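Local coordinates for methyl-accepting chemotaxis protein (Vibrio parahaemolyticus, PDB 4EXO), which probably senses small molecules such as pyruvate through its periplasmic domain and relays the signal that steers bacterial chemotaxis, at residues L109-H114 with A122-Y127. Sequence-based numbering, arbitrary orientation.
Sequences LYFSWH and APKLGY. With PYR (pyruvic acid), chain B.
Lys124 and Phe111 form a hydrogen-bonded antiparallel pair, with Lys124 N to Phe111 O at 2.7 Å and Phe111 N to Lys124 O at 3.2 Å. Two further hydrogen-bonded pairs, Leu109 with Gly126 and Trp113 with Ala122, add two bonds each, six in all. The strand directions make an angle of 130°, well short of antiparallel, evidence of strong twist. Lys124 also grips the ligand: chi1 (-174°) sets CG anti to the backbone N, and the chain, extended beyond CG, brings Lys124 NZ to 2.6 Å from pyruvate O, a hydrogen bond, while Tyr143 OH is its second partner. Phe111 lies alongside this lysine, its CE1 3.8 Å from Lys124 CD, and presents its ring edge, in plane, to the same oxygen. Trp113 offers a face instead, with pyruvate C 3.3 Å above the indole plane and offset toward its rim. Gly126 CA packs 3.8 Å from Phe111 CE2. On the opposite face, which packs against helix 2-28, Leu125 CD1 sits over the centre of the Tyr110 ring, 4° off its normal, a CH-pi contact. The segments thus form a twisted beta hairpin of the PAS-like Cache domain, whose Phe111, Trp113 and Lys124 face lines the pyruvate pocket, where Tyr59, Tyr63 and His72 also hydrogen-bond to the ligand.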
ATOM      1  N   LEU A 109      14.132   7.786  -9.928  1.00 18.63           N
ATOM      2  CA  LEU A 109      15.248   7.436 -10.804  1.00 19.45           C
ATOM      3  C   LEU A 109      14.754   6.460 -11.868  1.00 19.80           C
ATOM      4  O   LEU A 109      14.094   5.463 -11.521  1.00 19.54           O
ATOM      5  CB  LEU A 109      16.383   6.774 -10.018  1.00 19.62           C
ATOM      6  CG  LEU A 109      17.670   6.530 -10.828  1.00 19.57           C
ATOM      7  CD1 LEU A 109      18.441   7.881 -11.149  1.00 20.63           C
ATOM      8  CD2 LEU A 109      18.614   5.496 -10.130  1.00 19.35           C
ATOM      9  N   TYR A 110      15.091   6.724 -13.145  1.00 19.90           N
ATOM     10  CA  TYR A 110      14.812   5.743 -14.222  1.00 19.53           C
ATOM     11  C   TYR A 110      16.025   4.801 -14.343  1.00 19.80           C
ATOM     12  O   TYR A 110      17.178   5.251 -14.334  1.00 19.42           O
ATOM     13  CB  TYR A 110      14.610   6.437 -15.581  1.00 20.31           C
ATOM     14  CG  TYR A 110      13.314   7.160 -15.757  1.00 23.16           C
ATOM     15  CD1 TYR A 110      12.173   6.478 -16.203  1.00 24.90           C
ATOM     16  CD2 TYR A 110      13.204   8.535 -15.477  1.00 24.86           C
ATOM     17  CE1 TYR A 110      10.956   7.144 -16.381  1.00 25.66           C
ATOM     18  CE2 TYR A 110      11.994   9.208 -15.656  1.00 28.14           C
ATOM     19  CZ  TYR A 110      10.880   8.494 -16.116  1.00 27.85           C
ATOM     20  OH  TYR A 110       9.674   9.109 -16.302  1.00 30.26           O
ATOM     21  N   PHE A 111      15.776   3.490 -14.458  1.00 19.25           N
ATOM     22  CA  PHE A 111      16.840   2.497 -14.628  1.00 18.93           C
ATOM     23  C   PHE A 111      16.163   1.203 -15.062  1.00 18.61           C
ATOM     24  O   PHE A 111      14.950   1.120 -15.042  1.00 19.92           O
ATOM     25  CB  PHE A 111      17.630   2.257 -13.323  1.00 18.57           C
ATOM     26  CG  PHE A 111      16.785   1.810 -12.136  1.00 19.33           C
ATOM     27  CD1 PHE A 111      16.692   0.445 -11.807  1.00 19.75           C
ATOM     28  CD2 PHE A 111      16.126   2.760 -11.312  1.00 19.97           C
ATOM     29  CE1 PHE A 111      15.939   0.019 -10.665  1.00 18.90           C
ATOM     30  CE2 PHE A 111      15.363   2.358 -10.205  1.00 16.18           C
ATOM     31  CZ  PHE A 111      15.256   0.979  -9.871  1.00 16.61           C
ATOM     32  N   SER A 112      16.961   0.218 -15.468  1.00 19.97           N
ATOM     33  CA  SER A 112      16.452  -1.127 -15.795  1.00 19.80           C
ATOM     34  C   SER A 112      16.846  -2.073 -14.678  1.00 19.62           C
ATOM     35  O   SER A 112      17.905  -1.921 -14.067  1.00 19.84           O
ATOM     36  CB  SER A 112      17.022  -1.627 -17.117  1.00 20.45           C
ATOM     37  OG  SER A 112      16.442  -0.902 -18.186  1.00 24.20           O
ATOM     38  N   TRP A 113      15.964  -3.032 -14.407  1.00 18.54           N
ATOM     39  CA  TRP A 113      16.155  -4.002 -13.353  1.00 18.27           C
ATOM     40  C   TRP A 113      15.358  -5.263 -13.721  1.00 18.37           C
ATOM     41  O   TRP A 113      14.393  -5.221 -14.522  1.00 19.29           O
ATOM     42  CB  TRP A 113      15.668  -3.441 -12.000  1.00 17.33           C
ATOM     43  CG  TRP A 113      16.224  -4.203 -10.828  1.00 17.86           C
ATOM     44  CD1 TRP A 113      15.653  -5.301 -10.208  1.00 18.51           C
ATOM     45  CD2 TRP A 113      17.459  -3.950 -10.142  1.00 19.47           C
ATOM     46  NE1 TRP A 113      16.472  -5.736  -9.190  1.00 19.55           N
ATOM     47  CE2 TRP A 113      17.570  -4.913  -9.110  1.00 19.72           C
ATOM     48  CE3 TRP A 113      18.479  -2.979 -10.293  1.00 20.01           C
ATOM     49  CZ2 TRP A 113      18.670  -4.972  -8.242  1.00 21.75           C
ATOM     50  CZ3 TRP A 113      19.576  -3.031  -9.412  1.00 22.06           C
ATOM     51  CH2 TRP A 113      19.653  -4.008  -8.393  1.00 21.46           C
ATOM     52  N   HIS A 114      15.742  -6.377 -13.112  1.00 18.55           N
ATOM     53  CA  HIS A 114      14.943  -7.606 -13.191  1.00 17.23           C
ATOM     54  C   HIS A 114      13.458  -7.271 -12.949  1.00 17.34           C
ATOM     55  O   HIS A 114      13.103  -6.584 -11.991  1.00 17.09           O
ATOM     56  CB  HIS A 114      15.435  -8.575 -12.124  1.00 16.75           C
ATOM     57  CG  HIS A 114      14.569  -9.792 -11.945  1.00 19.09           C
ATOM     58  ND1 HIS A 114      13.592  -9.872 -10.974  1.00 17.40           N
ATOM     59  CD2 HIS A 114      14.595 -10.999 -12.556  1.00 20.42           C
ATOM     60  CE1 HIS A 114      13.035 -11.072 -11.011  1.00 21.69           C
ATOM     61  NE2 HIS A 114      13.642 -11.783 -11.952  1.00 19.84           N
ATOM     62  N   ALA A 122      14.040  -5.084 -17.449  1.00 19.98           N
ATOM     63  CA  ALA A 122      13.071  -4.208 -18.093  1.00 20.32           C
ATOM     64  C   ALA A 122      13.195  -2.787 -17.555  1.00 20.36           C
ATOM     65  O   ALA A 122      13.567  -2.607 -16.389  1.00 19.63           O
ATOM     66  CB  ALA A 122      11.632  -4.681 -17.867  1.00 20.44           C
ATOM     67  N   PRO A 123      12.832  -1.788 -18.377  1.00 21.71           N
ATOM     68  CA  PRO A 123      12.884  -0.407 -17.872  1.00 21.80           C
ATOM     69  C   PRO A 123      11.900  -0.159 -16.737  1.00 20.97           C
ATOM     70  O   PRO A 123      10.731  -0.602 -16.796  1.00 19.92           O
ATOM     71  CB  PRO A 123      12.566   0.459 -19.100  1.00 21.93           C
ATOM     72  CG  PRO A 123      11.957  -0.456 -20.102  1.00 25.59           C
ATOM     73  CD  PRO A 123      12.491  -1.851 -19.817  1.00 22.66           C
ATOM     74  N   LYS A 124      12.369   0.583 -15.733  1.00 20.95           N
ATOM     75  CA  LYS A 124      11.616   0.806 -14.499  1.00 20.28           C
ATOM     76  C   LYS A 124      11.700   2.280 -14.111  1.00 20.08           C
ATOM     77  O   LYS A 124      12.657   2.987 -14.482  1.00 20.15           O
ATOM     78  CB  LYS A 124      12.301  -0.047 -13.400  1.00 20.37           C
ATOM     79  CG  LYS A 124      11.639  -0.114 -12.042  1.00 20.15           C
ATOM     80  CD  LYS A 124      12.364  -1.177 -11.183  1.00 18.32           C
ATOM     81  CE  LYS A 124      11.649  -1.415  -9.828  1.00 17.41           C
ATOM     82  NZ  LYS A 124      12.256  -2.591  -9.076  1.00 19.09           N
ATOM     83  N   LEU A 125      10.706   2.737 -13.350  1.00 20.10           N
ATOM     84  CA  LEU A 125      10.808   4.026 -12.674  1.00 19.53           C
ATOM     85  C   LEU A 125      10.780   3.752 -11.175  1.00 19.30           C
ATOM     86  O   LEU A 125       9.786   3.293 -10.659  1.00 18.37           O
ATOM     87  CB  LEU A 125       9.677   4.965 -13.083  1.00 19.30           C
ATOM     88  CG  LEU A 125       9.563   6.284 -12.266  1.00 21.83           C
ATOM     89  CD1 LEU A 125      10.864   7.102 -12.405  1.00 21.48           C
ATOM     90  CD2 LEU A 125       8.362   7.081 -12.765  1.00 24.89           C
ATOM     91  N   GLY A 126      11.892   4.008 -10.499  1.00 18.90           N
ATOM     92  CA  GLY A 126      11.993   3.751  -9.059  1.00 18.99           C
ATOM     93  C   GLY A 126      11.691   4.985  -8.251  1.00 19.04           C
ATOM     94  O   GLY A 126      11.797   6.105  -8.756  1.00 19.38           O
ATOM     95  N   TYR A 127      11.279   4.778  -7.011  1.00 18.78           N
ATOM     96  CA  TYR A 127      10.962   5.865  -6.095  1.00 18.88           C
ATOM     97  C   TYR A 127      11.465   5.416  -4.711  1.00 18.75           C
ATOM     98  O   TYR A 127      11.171   4.318  -4.262  1.00 18.51           O
ATOM     99  CB  TYR A 127       9.454   6.208  -6.072  1.00 19.36           C
ATOM    100  CG  TYR A 127       9.200   7.282  -5.021  1.00 19.72           C
ATOM    101  CD1 TYR A 127       9.691   8.571  -5.200  1.00 19.00           C
ATOM    102  CD2 TYR A 127       8.577   6.962  -3.812  1.00 17.77           C
ATOM    103  CE1 TYR A 127       9.518   9.553  -4.207  1.00 19.46           C
ATOM    104  CE2 TYR A 127       8.381   7.937  -2.817  1.00 21.07           C
ATOM    105  CZ  TYR A 127       8.873   9.224  -3.034  1.00 20.57           C
ATOM    106  OH  TYR A 127       8.695  10.197  -2.091  1.00 21.54           O
TER
HETATM  107  C   PYR B 201      15.308  -3.007  -7.417  1.00 20.67           C
HETATM  108  O   PYR B 201      14.723  -2.267  -8.335  1.00 20.01           O
HETATM  109  OXT PYR B 201      14.771  -4.169  -7.101  1.00 19.95           O
HETATM  110  CA  PYR B 201      16.497  -2.579  -6.782  1.00 21.76           C
HETATM  111  O3  PYR B 201      16.995  -3.364  -5.900  1.00 19.66           O
HETATM  112  CB  PYR B 201      17.225  -1.280  -7.102  1.00 20.45           C